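Local coordinates for protein NAD-dependent epimerase/dehydratase (Bacteroides thetaiotaomicron, PDB 3DHN) that probably binds NAD or NADP through a Rossmann fold and may act as an oxidoreductase, though its substrate is not established, at residues 6-11 against 69-74. Sequence-based numbering, arbitrary orientation.
Sequences KIVLIG and DAVISA
Strands 6-10 and 70-73, where Val8 lies against Val71, are the central parallel neighbours of the Rossmann-fold sheet, the first strand and the one reached after the chain has built the 30-34, 48-51 side. Their backbones are laced from the Lys6-Asp69 pair to the Ile10-Ala74 pair. Val8 uses both its polar atoms across the gap: its N donates to Ala70 O, and its O accepts from Ile72 N at 3.0 Å, almost in line with the carbonyl bond. Further on, Ile10 N binds Ile72 O, and Ala74 N reaches Ile10 O at 2.7 Å. Beta-branched residues suit this extended, buried backbone. On one face Val71 CG1, anti to its own N (chi1 170°), meets Ile10 CD1 at 4.1 Å, the two side chains crossing obliquely, while Val71 CG2 packs on Val8 CB. On the other, Leu9 CD2 lies 4.3 Å from Ile72 CG2, and helix 194-206 covers Ile7, Ala70 and Ile72. Gly11, just past the strand end, has positive phi (82°) and opens the glycine-rich loop that probably binds the dinucleotide, as in Rossmann folds; a side chain there would press on Ala74 C. At the opposite end Asp69 OD1 accepts from Lys5 N and, from above the carboxylate plane, Lys6 N at 3.1 Å. An alanine in place of Asp69 would probably leave both N-H groups without this shared acceptor. Asp69 N donates to Lys6 O at 2.8 Å.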
loop_
_atom_site.group_PDB
_atom_site.type_symbol
_atom_site.label_atom_id
_atom_site.label_comp_id
_atom_site.label_asym_id
_atom_site.label_seq_id
_atom_site.Cartn_x
_atom_site.Cartn_y
_atom_site.Cartn_z
ATOM N N LYS A 6 -2.739 5.397 17.006
ATOM C CA LYS A 6 -1.336 5.046 16.828
ATOM C C LYS A 6 -1.136 4.040 15.701
ATOM O O LYS A 6 -1.781 2.990 15.674
ATOM C CB LYS A 6 -0.759 4.477 18.124
ATOM C CG LYS A 6 -0.223 5.526 19.091
ATOM C CD LYS A 6 0.554 4.858 20.223
ATOM C CE LYS A 6 1.729 4.045 19.677
ATOM N NZ LYS A 6 2.373 3.200 20.725
ATOM N N ILE A 7 -0.231 4.363 14.783
ATOM C CA ILE A 7 0.042 3.496 13.644
ATOM C C ILE A 7 1.524 3.377 13.315
ATOM O O ILE A 7 2.340 4.226 13.697
ATOM C CB ILE A 7 -0.671 4.007 12.358
ATOM C CG1 ILE A 7 0.009 5.282 11.848
ATOM C CG2 ILE A 7 -2.134 4.307 12.648
ATOM C CD1 ILE A 7 -0.594 5.833 10.561
ATOM N N VAL A 8 1.857 2.307 12.604
ATOM C CA VAL A 8 3.218 2.060 12.160
ATOM C C VAL A 8 3.183 2.065 10.634
ATOM O O VAL A 8 2.302 1.453 10.026
ATOM C CB VAL A 8 3.727 0.687 12.610
ATOM C CG1 VAL A 8 5.188 0.530 12.211
ATOM C CG2 VAL A 8 3.549 0.529 14.110
ATOM N N LEU A 9 4.135 2.760 10.020
ATOM C CA LEU A 9 4.214 2.831 8.567
ATOM C C LEU A 9 5.524 2.168 8.159
ATOM O O LEU A 9 6.606 2.713 8.397
ATOM C CB LEU A 9 4.204 4.291 8.108
ATOM C CG LEU A 9 3.527 4.694 6.791
ATOM C CD1 LEU A 9 4.051 6.068 6.399
ATOM C CD2 LEU A 9 3.796 3.693 5.682
ATOM N N ILE A 10 5.432 0.984 7.568
ATOM C CA ILE A 10 6.621 0.258 7.131
ATOM C C ILE A 10 6.999 0.644 5.699
ATOM O O ILE A 10 6.188 0.531 4.768
ATOM C CB ILE A 10 6.398 -1.265 7.223
ATOM C CG1 ILE A 10 6.189 -1.663 8.692
ATOM C CG2 ILE A 10 7.590 -2.008 6.635
ATOM C CD1 ILE A 10 5.860 -3.126 8.903
ATOM N N GLY A 11 8.234 1.110 5.536
ATOM C CA GLY A 11 8.701 1.528 4.231
ATOM C C GLY A 11 8.233 2.942 3.960
ATOM O O GLY A 11 7.737 3.254 2.870
ATOM N N ASP A 69 -2.386 0.505 16.793
ATOM C CA ASP A 69 -3.808 0.320 16.530
ATOM C C ASP A 69 -3.966 -0.292 15.129
ATOM O O ASP A 69 -4.910 -1.036 14.866
ATOM C CB ASP A 69 -4.537 1.672 16.597
ATOM C CG ASP A 69 -4.504 2.297 18.000
ATOM O OD1 ASP A 69 -4.924 3.467 18.142
ATOM O OD2 ASP A 69 -4.067 1.621 18.959
ATOM N N ALA A 70 -3.032 0.030 14.236
ATOM C CA ALA A 70 -3.039 -0.484 12.864
ATOM C C ALA A 70 -1.664 -0.315 12.227
ATOM O O ALA A 70 -0.848 0.509 12.671
ATOM C CB ALA A 70 -4.091 0.246 12.023
ATOM N N VAL A 71 -1.413 -1.102 11.187
ATOM C CA VAL A 71 -0.145 -1.050 10.471
ATOM C C VAL A 71 -0.384 -0.917 8.970
ATOM O O VAL A 71 -1.233 -1.602 8.404
ATOM C CB VAL A 71 0.696 -2.331 10.707
ATOM C CG1 VAL A 71 1.898 -2.364 9.753
ATOM C CG2 VAL A 71 1.176 -2.383 12.149
ATOM N N ILE A 72 0.363 -0.017 8.338
ATOM C CA ILE A 72 0.288 0.189 6.901
ATOM C C ILE A 72 1.680 -0.131 6.372
ATOM O O ILE A 72 2.678 0.357 6.909
ATOM C CB ILE A 72 -0.021 1.657 6.529
ATOM C CG1 ILE A 72 -1.377 2.079 7.090
ATOM C CG2 ILE A 72 0.015 1.823 5.006
ATOM C CD1 ILE A 72 -1.657 3.574 6.933
ATOM N N SER A 73 1.754 -0.957 5.333
ATOM C CA SER A 73 3.043 -1.298 4.752
ATOM C C SER A 73 3.164 -0.828 3.305
ATOM O O SER A 73 2.326 -1.167 2.462
ATOM C CB SER A 73 3.285 -2.806 4.811
ATOM O OG SER A 73 4.497 -3.136 4.142
ATOM N N ALA A 74 4.207 -0.048 3.032
ATOM C CA ALA A 74 4.488 0.464 1.692
ATOM C C ALA A 74 5.804 -0.131 1.169
ATOM O O ALA A 74 6.476 0.464 0.321
ATOM C CB ALA A 74 4.574 1.991 1.716
HETATM O O HOH W 1 8.264 2.376 0.498
#